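Local coordinates for protein beta-glucuronidase (Dictyoglomus thermophilum, PDB 6XXW) that probably hydrolyses beta-D-glucuronides, releasing the terminal glucuronic acid, as a member of glycoside hydrolase family 2, at residues R283-E288 and T441-I446; F350-Y355 and H405-M410; M410-N415 and T445-T450; R488-W493 and G536-L541. All coordinates share one frame; numbering follows the deposited sequence.

Contact 1 (R283-E288 and T441-I446); sequences RTVRVE and TRPITI. With TRS (2-amino-2-hydroxymethyl-propane-1,3-diol), chain C.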
# COMPACT_ATOMS: atom_id res chain seq x y z
N ARG A 283 -15.30 3.89 -43.36
CA ARG A 283 -15.62 5.11 -42.63
C ARG A 283 -14.89 6.29 -43.27
O ARG A 283 -13.85 6.13 -43.91
CB ARG A 283 -15.23 5.01 -41.15
CG ARG A 283 -13.90 5.69 -40.78
CD ARG A 283 -12.78 4.72 -40.98
NE ARG A 283 -11.45 5.24 -40.65
CZ ARG A 283 -10.70 5.99 -41.46
NH1 ARG A 283 -11.16 6.36 -42.65
NH2 ARG A 283 -9.48 6.36 -41.08
N THR A 284 -15.44 7.48 -43.06
CA THR A 284 -14.80 8.72 -43.47
C THR A 284 -14.44 9.55 -42.25
O THR A 284 -15.10 9.46 -41.20
CB THR A 284 -15.69 9.57 -44.39
OG1 THR A 284 -16.89 9.92 -43.69
CG2 THR A 284 -16.05 8.78 -45.65
N VAL A 285 -13.40 10.36 -42.39
CA VAL A 285 -13.01 11.30 -41.34
C VAL A 285 -12.73 12.65 -41.97
O VAL A 285 -12.08 12.73 -43.03
CB VAL A 285 -11.80 10.76 -40.53
CG1 VAL A 285 -10.63 10.44 -41.43
CG2 VAL A 285 -11.39 11.77 -39.47
N ARG A 286 -13.21 13.71 -41.34
CA ARG A 286 -13.15 15.05 -41.91
C ARG A 286 -13.28 16.08 -40.79
O ARG A 286 -14.10 15.91 -39.88
CB ARG A 286 -14.28 15.22 -42.93
CG ARG A 286 -14.25 16.48 -43.73
CD ARG A 286 -15.18 16.35 -44.91
NE ARG A 286 -16.59 16.45 -44.54
CZ ARG A 286 -17.21 17.60 -44.30
NH1 ARG A 286 -16.55 18.75 -44.39
NH2 ARG A 286 -18.50 17.61 -43.99
N VAL A 287 -12.47 17.13 -40.84
CA VAL A 287 -12.62 18.26 -39.93
C VAL A 287 -13.30 19.40 -40.67
O VAL A 287 -12.94 19.70 -41.82
CB VAL A 287 -11.27 18.69 -39.33
CG1 VAL A 287 -11.41 19.98 -38.54
CG2 VAL A 287 -10.74 17.57 -38.43
N GLU A 288 -14.31 20.00 -40.06
CA GLU A 288 -15.04 21.12 -40.65
C GLU A 288 -15.44 22.08 -39.54
O GLU A 288 -16.26 21.73 -38.69
CB GLU A 288 -16.27 20.63 -41.42
CG GLU A 288 -16.91 21.67 -42.31
CD GLU A 288 -18.22 21.18 -42.91
OE1 GLU A 288 -19.18 20.94 -42.13
OE2 GLU A 288 -18.29 21.02 -44.14
N THR A 441 -6.04 11.56 -46.52
CA THR A 441 -7.35 11.06 -46.09
C THR A 441 -7.58 11.19 -44.58
O THR A 441 -8.68 10.85 -44.12
CB THR A 441 -7.54 9.59 -46.51
OG1 THR A 441 -6.77 8.73 -45.66
CG2 THR A 441 -7.17 9.36 -47.98
N ARG A 442 -6.60 11.65 -43.81
CA ARG A 442 -6.76 11.78 -42.36
C ARG A 442 -6.24 13.13 -41.89
O ARG A 442 -5.21 13.61 -42.38
CB ARG A 442 -6.01 10.67 -41.60
CG ARG A 442 -6.44 9.25 -41.93
CD ARG A 442 -5.50 8.27 -41.27
NE ARG A 442 -6.02 6.90 -41.30
CZ ARG A 442 -5.84 6.07 -42.30
NH1 ARG A 442 -5.14 6.46 -43.37
NH2 ARG A 442 -6.35 4.83 -42.24
N PRO A 443 -6.91 13.75 -40.92
CA PRO A 443 -6.41 15.00 -40.37
C PRO A 443 -5.08 14.81 -39.64
O PRO A 443 -4.67 13.70 -39.31
CB PRO A 443 -7.51 15.44 -39.39
CG PRO A 443 -8.21 14.18 -39.04
CD PRO A 443 -8.17 13.32 -40.28
N ILE A 444 -4.42 15.94 -39.40
CA ILE A 444 -3.11 16.00 -38.77
C ILE A 444 -3.18 16.91 -37.56
O ILE A 444 -3.84 17.95 -37.59
CB ILE A 444 -2.05 16.52 -39.77
CG1 ILE A 444 -1.95 15.57 -40.96
CG2 ILE A 444 -0.71 16.71 -39.06
CD1 ILE A 444 -1.18 16.15 -42.11
N THR A 445 -2.49 16.52 -36.48
CA THR A 445 -2.36 17.36 -35.29
C THR A 445 -0.91 17.38 -34.82
O THR A 445 -0.04 16.69 -35.38
CB THR A 445 -3.29 16.88 -34.14
OG1 THR A 445 -3.28 17.82 -33.05
CG2 THR A 445 -2.83 15.54 -33.62
N ILE A 446 -0.66 18.20 -33.81
CA ILE A 446 0.58 18.17 -33.04
C ILE A 446 0.19 18.45 -31.59
O ILE A 446 -0.69 19.28 -31.34
CB ILE A 446 1.63 19.19 -33.54
CG1 ILE A 446 2.92 19.05 -32.72
CG2 ILE A 446 1.11 20.65 -33.43
CD1 ILE A 446 4.12 19.77 -33.34
C TRS C . -12.10 11.83 -46.25
C1 TRS C . -11.62 12.04 -47.68
C2 TRS C . -12.58 10.40 -46.02
C3 TRS C . -13.25 12.78 -45.95
N TRS C . -10.98 12.07 -45.33
O1 TRS C . -10.35 11.47 -47.85
O2 TRS C . -11.99 9.87 -44.84
O3 TRS C . -12.90 14.08 -46.37
O HOH W 1 -8.89 7.66 -43.76
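The amine N of a bound Tris molecule, probably from the crystallisation liquor, is gripped by two carbonyls, V285 O at 2.6 Å and T441 O at 2.9 Å, bridging segments that no direct hydrogen bond joins. This is the N-terminal end of the TIM barrel, where strand 285-288, half of a beta hairpin, meets the loop entering barrel strand 444-448. The Tris O2 accepts V285 N (2.9 Å, 167°). R283 NH2 comes 3.5 Å from R442 NE, at the edge of the R283 guanidinium. The two arginine side chains cross at about a right angle and share an acceptor, V408 O, while R283 NE bonds P406 O. On the hairpin's other side R286 NH1 binds E288 OE2 from above the carboxylate plane, and R286 NH2 pairs with E296. With a leucine in place of R286, both E288 and E296 would probably be left without this charged mate. V285 has CG1 between its backbone N and carbonyl carbon (chi1 56°), which lays CG1 against T441 O and lets CG2 reach the proline ring, 3.7 Å from P443 CD. Two residues further along the strand, V287 CG2 rests 4.0 Å from P443 CB.

Contact 2 (F350-Y355 and H405-M410); sequences FLADQY and HPSVIM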
# COMPACT_ATOMS: atom_id res chain seq x y z
N PHE A 350 -4.85 -3.68 -35.13
CA PHE A 350 -5.84 -4.67 -35.54
C PHE A 350 -6.90 -4.86 -34.47
O PHE A 350 -8.09 -5.01 -34.77
CB PHE A 350 -5.17 -6.01 -35.86
CG PHE A 350 -4.50 -6.06 -37.20
CD1 PHE A 350 -5.25 -6.14 -38.36
CD2 PHE A 350 -3.12 -6.01 -37.29
CE1 PHE A 350 -4.63 -6.17 -39.61
CE2 PHE A 350 -2.49 -6.03 -38.53
CZ PHE A 350 -3.25 -6.12 -39.69
N LEU A 351 -6.49 -4.83 -33.19
CA LEU A 351 -7.45 -4.90 -32.10
C LEU A 351 -8.33 -3.65 -32.05
O LEU A 351 -9.54 -3.75 -31.84
CB LEU A 351 -6.73 -5.11 -30.77
CG LEU A 351 -6.07 -6.48 -30.57
CD1 LEU A 351 -5.28 -6.51 -29.26
CD2 LEU A 351 -7.16 -7.55 -30.58
N ALA A 352 -7.74 -2.46 -32.25
CA ALA A 352 -8.57 -1.27 -32.25
C ALA A 352 -9.60 -1.33 -33.38
O ALA A 352 -10.75 -0.90 -33.20
CB ALA A 352 -7.71 -0.01 -32.36
N ASP A 353 -9.22 -1.92 -34.53
CA ASP A 353 -10.18 -2.17 -35.61
C ASP A 353 -11.33 -3.06 -35.15
O ASP A 353 -12.50 -2.81 -35.46
CB ASP A 353 -9.49 -2.84 -36.82
CG ASP A 353 -8.39 -1.98 -37.48
OD1 ASP A 353 -8.31 -0.73 -37.28
OD2 ASP A 353 -7.60 -2.59 -38.26
N GLN A 354 -11.01 -4.14 -34.43
CA GLN A 354 -12.03 -5.09 -33.97
C GLN A 354 -12.93 -4.48 -32.90
O GLN A 354 -14.14 -4.75 -32.88
CB GLN A 354 -11.36 -6.35 -33.42
CG GLN A 354 -10.59 -7.15 -34.48
CD GLN A 354 -11.51 -7.97 -35.33
OE1 GLN A 354 -12.58 -8.38 -34.87
NE2 GLN A 354 -11.12 -8.22 -36.59
N TYR A 355 -12.37 -3.70 -31.99
CA TYR A 355 -13.12 -3.17 -30.87
C TYR A 355 -13.83 -1.85 -31.18
O TYR A 355 -14.70 -1.44 -30.41
CB TYR A 355 -12.19 -2.97 -29.67
CG TYR A 355 -11.96 -4.20 -28.80
CD1 TYR A 355 -12.73 -4.41 -27.66
CD2 TYR A 355 -10.97 -5.13 -29.12
CE1 TYR A 355 -12.52 -5.53 -26.86
CE2 TYR A 355 -10.75 -6.25 -28.32
CZ TYR A 355 -11.54 -6.44 -27.19
OH TYR A 355 -11.35 -7.55 -26.38
N HIS A 405 -5.72 0.80 -41.79
CA HIS A 405 -6.47 0.52 -40.57
C HIS A 405 -7.60 1.53 -40.42
O HIS A 405 -7.33 2.74 -40.38
CB HIS A 405 -5.56 0.57 -39.35
CG HIS A 405 -4.68 -0.62 -39.20
ND1 HIS A 405 -5.15 -1.85 -38.80
CD2 HIS A 405 -3.34 -0.78 -39.39
CE1 HIS A 405 -4.16 -2.72 -38.76
NE2 HIS A 405 -3.05 -2.09 -39.11
N PRO A 406 -8.85 1.10 -40.31
CA PRO A 406 -9.93 2.07 -40.04
C PRO A 406 -9.79 2.78 -38.70
O PRO A 406 -10.23 3.92 -38.56
CB PRO A 406 -11.21 1.20 -40.10
CG PRO A 406 -10.74 -0.19 -39.76
CD PRO A 406 -9.33 -0.30 -40.32
N SER A 407 -9.14 2.14 -37.73
CA SER A 407 -9.06 2.70 -36.38
C SER A 407 -8.19 3.95 -36.32
O SER A 407 -8.44 4.83 -35.49
CB SER A 407 -8.54 1.64 -35.40
OG SER A 407 -7.20 1.26 -35.71
N VAL A 408 -7.15 4.05 -37.17
CA VAL A 408 -6.35 5.27 -37.19
C VAL A 408 -7.15 6.37 -37.87
O VAL A 408 -7.51 6.27 -39.06
CB VAL A 408 -5.01 5.05 -37.92
CG1 VAL A 408 -4.22 6.38 -37.95
CG2 VAL A 408 -4.19 3.95 -37.29
N ILE A 409 -7.42 7.45 -37.14
CA ILE A 409 -8.24 8.53 -37.66
C ILE A 409 -7.53 9.87 -37.66
O ILE A 409 -8.14 10.87 -38.03
CB ILE A 409 -9.59 8.64 -36.91
CG1 ILE A 409 -9.41 8.48 -35.41
CG2 ILE A 409 -10.58 7.60 -37.46
CD1 ILE A 409 -8.66 9.59 -34.73
N MET A 410 -6.26 9.92 -37.27
CA MET A 410 -5.51 11.17 -37.20
C MET A 410 -4.05 10.83 -36.95
O MET A 410 -3.74 9.88 -36.23
CB MET A 410 -6.02 12.09 -36.07
CG MET A 410 -5.30 13.44 -35.99
SD MET A 410 -6.31 14.82 -35.42
CE MET A 410 -6.77 14.29 -33.75
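The ring of F350 has H405 standing over one of its faces: the imidazole turns its edge to the phenyl with the planes at 79°, a T-shaped pair, and its CE1 sits centrally, within 3.6 Å of F350 CE1. At the imidazole's own edge, H405 ND1 gives its proton to D353 OD2 in a short, nearly straight bond (2.6 Å, 173°), on the syn side of the carboxylate, somewhat out of its plane, which fixes the rotation of the histidine ring. Helix 346-355 is one of the outer helices of the TIM barrel, and here its last turns meet the loop leading into barrel strand 408-415. The other carboxylate oxygen, D353 OD1, takes two donors from opposite faces of its plane, S407 OG at 2.8 Å and S407 N at 3.0 Å; S407 OG stands between its backbone N and carbonyl carbon (chi1 64°), which lets hydroxyl and amide serve one atom. Three bonds thus hold a buried carboxylate, likely to stay ionised. An alanine in place of D353 would probably leave H405 ND1 and S407 N without their acceptor and the imidazole freer to turn. Beside this grip, A352 CB rests 3.6 Å from S407 CB.

Contact 3 (M410-N415 and T445-T450); sequences MWSVAN and TIVENT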
# COMPACT_ATOMS: atom_id res chain seq x y z
N MET A 410 -6.26 9.92 -37.27
CA MET A 410 -5.51 11.17 -37.20
C MET A 410 -4.05 10.83 -36.95
O MET A 410 -3.74 9.88 -36.23
CB MET A 410 -6.02 12.09 -36.07
CG MET A 410 -5.30 13.44 -35.99
SD MET A 410 -6.31 14.82 -35.42
CE MET A 410 -6.77 14.29 -33.75
N TRP A 411 -3.16 11.62 -37.54
CA TRP A 411 -1.73 11.51 -37.28
C TRP A 411 -1.27 12.65 -36.38
O TRP A 411 -1.63 13.82 -36.61
CB TRP A 411 -0.92 11.57 -38.59
CG TRP A 411 -1.33 10.58 -39.65
CD1 TRP A 411 -1.93 10.87 -40.85
CD2 TRP A 411 -1.14 9.15 -39.64
NE1 TRP A 411 -2.14 9.72 -41.57
CE2 TRP A 411 -1.66 8.65 -40.85
CE3 TRP A 411 -0.59 8.25 -38.71
CZ2 TRP A 411 -1.67 7.28 -41.16
CZ3 TRP A 411 -0.59 6.87 -39.03
CH2 TRP A 411 -1.12 6.41 -40.24
N SER A 412 -0.45 12.33 -35.38
CA SER A 412 0.19 13.33 -34.53
C SER A 412 1.67 13.39 -34.88
O SER A 412 2.35 12.36 -34.84
CB SER A 412 0.01 13.02 -33.04
OG SER A 412 0.76 13.96 -32.27
N VAL A 413 2.16 14.57 -35.25
CA VAL A 413 3.55 14.64 -35.72
C VAL A 413 4.56 14.80 -34.58
O VAL A 413 5.75 14.53 -34.80
CB VAL A 413 3.75 15.77 -36.75
CG1 VAL A 413 2.88 15.53 -38.00
CG2 VAL A 413 3.49 17.13 -36.16
N ALA A 414 4.13 15.19 -33.38
CA ALA A 414 5.05 15.39 -32.26
C ALA A 414 4.27 15.57 -30.96
O ALA A 414 3.07 15.82 -30.97
CB ALA A 414 5.97 16.60 -32.49
N ASN A 415 5.00 15.46 -29.85
CA ASN A 415 4.44 15.69 -28.52
C ASN A 415 5.34 16.65 -27.75
O ASN A 415 6.48 16.31 -27.45
CB ASN A 415 4.29 14.39 -27.73
CG ASN A 415 3.70 14.61 -26.35
OD1 ASN A 415 2.48 14.70 -26.19
ND2 ASN A 415 4.57 14.72 -25.33
N THR A 445 -2.49 16.52 -36.48
CA THR A 445 -2.36 17.36 -35.29
C THR A 445 -0.91 17.38 -34.82
O THR A 445 -0.04 16.69 -35.38
CB THR A 445 -3.29 16.88 -34.14
OG1 THR A 445 -3.28 17.82 -33.05
CG2 THR A 445 -2.83 15.54 -33.62
N ILE A 446 -0.66 18.20 -33.81
CA ILE A 446 0.58 18.17 -33.04
C ILE A 446 0.19 18.45 -31.59
O ILE A 446 -0.69 19.28 -31.34
CB ILE A 446 1.63 19.19 -33.54
CG1 ILE A 446 2.92 19.05 -32.72
CG2 ILE A 446 1.11 20.65 -33.43
CD1 ILE A 446 4.12 19.77 -33.34
N VAL A 447 0.80 17.74 -30.65
CA VAL A 447 0.37 17.83 -29.25
C VAL A 447 1.28 18.83 -28.54
O VAL A 447 2.51 18.68 -28.53
CB VAL A 447 0.37 16.46 -28.56
CG1 VAL A 447 -0.03 16.61 -27.09
CG2 VAL A 447 -0.60 15.50 -29.28
N GLU A 448 0.67 19.87 -27.97
CA GLU A 448 1.36 21.06 -27.51
C GLU A 448 1.31 21.17 -26.00
O GLU A 448 0.27 20.91 -25.39
CB GLU A 448 0.73 22.33 -28.09
CG GLU A 448 0.80 22.44 -29.60
CD GLU A 448 2.02 23.25 -30.07
OE1 GLU A 448 3.05 23.26 -29.34
OE2 GLU A 448 1.94 23.87 -31.16
N ASN A 449 2.41 21.61 -25.39
CA ASN A 449 2.34 22.19 -24.05
C ASN A 449 2.84 23.63 -24.03
O ASN A 449 2.74 24.28 -22.99
CB ASN A 449 3.09 21.33 -23.02
CG ASN A 449 4.59 21.33 -23.22
OD1 ASN A 449 5.11 21.75 -24.25
ND2 ASN A 449 5.31 20.82 -22.21
N THR A 450 3.35 24.14 -25.15
CA THR A 450 3.64 25.56 -25.34
C THR A 450 2.39 26.40 -25.07
O THR A 450 1.26 25.92 -25.20
CB THR A 450 4.13 25.79 -26.79
OG1 THR A 450 5.29 24.99 -27.05
CG2 THR A 450 4.51 27.26 -27.07
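W411 O and T445 N begin the ladder between two neighbouring parallel strands, 410-415 and 445-448, with a straight 2.8 Å bond. T445 O then takes V413 N at 3.1 Å, and A414 O takes V447 N at 3.0 Å. S412 pairs with T445 but N415 with V447, so the first strand spends three residues where the second spends two: a beta bulge at V413 and A414. The strands belong to the beta-alpha-beta unit whose crossover is helix 422-438, part of the TIM barrel.

Packing is close on both faces. Toward the helix, V413 CG2 lies 3.8 Å from I446 CB and A414 CB the same distance from I446 CD1, with F428 covering them. On the inner face the M410 side chain crosses T445 at about a right angle, SD 3.9 Å from T445 CB. T445 has its CG2 between the backbone N and the carbonyl carbon, which brings this methyl against S412 CB, while OG1 bonds V463 O. S412 OG touches V447 CG2 and is hydrogen-bonded with E362.

Beyond V447 the strands part: E448 points its CB away, and the partly exposed N449 stays clear of the other strand. At this C-terminal end, N415 OD1 packs 3.3 Å from V447 CG1 and accepts R338 NH1, while ND2 bonds another bound Tris, probably also from the crystallisation liquor. N415 is thus probably held in one pose, facing a polar pocket, consistent with the C-terminal mouth where TIM-barrel enzymes bind substrate.

Contact 4 (R488-W493 and G536-L541); sequences RDLREW and GVLDRL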
# COMPACT_ATOMS: atom_id res chain seq x y z
N ARG A 488 -9.79 30.30 -19.56
CA ARG A 488 -9.09 31.38 -20.25
C ARG A 488 -8.13 30.85 -21.31
O ARG A 488 -8.04 31.39 -22.41
CB ARG A 488 -8.33 32.25 -19.24
CG ARG A 488 -9.21 33.16 -18.41
CD ARG A 488 -8.54 33.56 -17.09
NE ARG A 488 -7.45 34.50 -17.29
CZ ARG A 488 -7.62 35.82 -17.39
NH1 ARG A 488 -8.84 36.34 -17.30
NH2 ARG A 488 -6.57 36.61 -17.57
N ASP A 489 -7.38 29.80 -20.97
CA ASP A 489 -6.40 29.26 -21.90
C ASP A 489 -7.08 28.69 -23.14
O ASP A 489 -6.73 29.06 -24.27
CB ASP A 489 -5.56 28.18 -21.21
CG ASP A 489 -4.37 27.75 -22.05
OD1 ASP A 489 -3.75 28.62 -22.69
OD2 ASP A 489 -4.05 26.55 -22.06
N LEU A 490 -8.07 27.82 -22.95
CA LEU A 490 -8.70 27.16 -24.08
C LEU A 490 -9.44 28.14 -24.98
O LEU A 490 -9.48 27.95 -26.20
CB LEU A 490 -9.64 26.05 -23.61
CG LEU A 490 -8.92 24.88 -22.94
CD1 LEU A 490 -9.91 23.84 -22.44
CD2 LEU A 490 -7.91 24.25 -23.90
N ARG A 491 -10.05 29.19 -24.40
CA ARG A 491 -10.66 30.22 -25.23
C ARG A 491 -9.62 30.95 -26.07
O ARG A 491 -9.91 31.37 -27.20
CB ARG A 491 -11.44 31.22 -24.38
CG ARG A 491 -12.69 30.62 -23.73
CD ARG A 491 -13.59 31.72 -23.14
NE ARG A 491 -14.80 31.16 -22.55
CZ ARG A 491 -15.88 30.83 -23.26
NH1 ARG A 491 -15.91 31.02 -24.57
NH2 ARG A 491 -16.94 30.33 -22.65
N GLU A 492 -8.41 31.12 -25.54
CA GLU A 492 -7.37 31.76 -26.34
C GLU A 492 -6.89 30.85 -27.47
O GLU A 492 -6.59 31.33 -28.57
CB GLU A 492 -6.19 32.19 -25.47
CG GLU A 492 -5.28 33.19 -26.20
CD GLU A 492 -3.94 33.38 -25.51
OE1 GLU A 492 -3.64 32.61 -24.59
OE2 GLU A 492 -3.20 34.32 -25.90
N TRP A 493 -6.80 29.54 -27.24
CA TRP A 493 -6.47 28.65 -28.35
C TRP A 493 -7.50 28.78 -29.46
O TRP A 493 -7.14 28.81 -30.65
CB TRP A 493 -6.39 27.19 -27.89
CG TRP A 493 -5.13 26.85 -27.14
CD1 TRP A 493 -4.97 26.85 -25.79
CD2 TRP A 493 -3.87 26.46 -27.70
NE1 TRP A 493 -3.69 26.47 -25.46
CE2 TRP A 493 -2.99 26.23 -26.61
CE3 TRP A 493 -3.39 26.27 -29.00
CZ2 TRP A 493 -1.66 25.83 -26.79
CZ3 TRP A 493 -2.06 25.86 -29.18
CH2 TRP A 493 -1.22 25.65 -28.08
N GLY A 536 -15.43 19.60 -16.25
CA GLY A 536 -16.51 20.56 -16.09
C GLY A 536 -16.30 21.82 -16.91
O GLY A 536 -17.26 22.41 -17.41
N VAL A 537 -15.04 22.24 -17.06
CA VAL A 537 -14.73 23.37 -17.94
C VAL A 537 -15.00 23.00 -19.39
O VAL A 537 -15.64 23.76 -20.13
CB VAL A 537 -13.27 23.81 -17.73
CG1 VAL A 537 -12.87 24.81 -18.80
CG2 VAL A 537 -13.07 24.40 -16.35
N LEU A 538 -14.51 21.83 -19.83
CA LEU A 538 -14.66 21.43 -21.23
C LEU A 538 -16.12 21.40 -21.65
O LEU A 538 -16.46 21.72 -22.80
CB LEU A 538 -14.02 20.06 -21.46
CG LEU A 538 -12.57 19.88 -21.03
CD1 LEU A 538 -12.10 18.49 -21.45
CD2 LEU A 538 -11.68 20.96 -21.63
N ASP A 539 -17.01 21.00 -20.73
CA ASP A 539 -18.42 20.88 -21.09
C ASP A 539 -19.04 22.22 -21.45
O ASP A 539 -20.07 22.25 -22.12
CB ASP A 539 -19.20 20.23 -19.95
CG ASP A 539 -18.90 18.76 -19.79
OD1 ASP A 539 -18.40 18.14 -20.75
OD2 ASP A 539 -19.15 18.23 -18.70
N ARG A 540 -18.43 23.32 -21.03
CA ARG A 540 -18.97 24.64 -21.30
C ARG A 540 -18.42 25.25 -22.59
O ARG A 540 -18.81 26.37 -22.94
CB ARG A 540 -18.68 25.57 -20.12
CG ARG A 540 -19.34 25.04 -18.86
CD ARG A 540 -19.31 26.05 -17.73
NE ARG A 540 -18.04 26.03 -17.02
CZ ARG A 540 -17.13 26.98 -17.13
NH1 ARG A 540 -17.35 28.01 -17.93
NH2 ARG A 540 -15.99 26.90 -16.45
N LEU A 541 -17.55 24.53 -23.30
CA LEU A 541 -16.85 25.05 -24.47
C LEU A 541 -17.23 24.22 -25.69
O LEU A 541 -16.81 23.06 -25.82
CB LEU A 541 -15.34 25.03 -24.23
CG LEU A 541 -14.85 25.74 -22.96
CD1 LEU A 541 -13.34 25.60 -22.81
CD2 LEU A 541 -15.23 27.22 -23.00
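L490 CD1 meets L538 CD2 at 3.5 Å, tighter than usual for two methyls, and the fit depends on how three leucines are turned. In L490, L538 and L541 alike, CG is anti to the carbonyl carbon and beside the backbone N, and the next bond is extended, so each sends one methyl straight out and holds the other to the side. From helix 482-497, L490 reaches with CD1 to L538, while its CB lies 3.8 Å from L541 CD1; the side chains of L490 and L541 cross at about a right angle. A type I turn from L538 to L541, closed by L541 N on L538 O at 3.1 Å, sets L541 there.

R491 adds a polar lid. Its chain is stretched from CG to NE (chi3 178°), which carries the guanidinium out over L541: CD2 sits against one face, offset toward the rim and 3.6 Å from R491 NH2. R491 NE is paired with E487 OE1, and R540 NH1 with E487 OE2. One glutamate thus holds both arginines, probably offsetting the like charges where R491 NH2 and R540 NH1 stand 5.3 Å apart.

Inward, L490 touches V466 and L538 touches L503, on barrel strands 463-467 and 501-505. Helix 482-497 packing through leucines against the end of helix 524-538 and the turn that follows it, over the strands, is the build of a TIM-barrel shell.

All four contacts belong to the TIM barrel. Contact 2 falls, along the chain, within the span that contact 1 closes; contacts 1 and 3 overlap at T445 and I446, contacts 2 and 3 at M410, and contact 4 comes last. Contact 1 uses strand 444-448 and contact 2 its neighbour 408-415, both at the N-terminal entry, with centres about 14 Å apart and P443 CD packing on I409 O; contact 3 pairs the two strands onward toward the C-terminal mouth. Contact 4 lies in the outer helical layer, its centre about 29 Å from that of contact 2, yet W493 packs against E448 and T450 of contact 3. Base, strand wall and shell of one barrel are thus tied together.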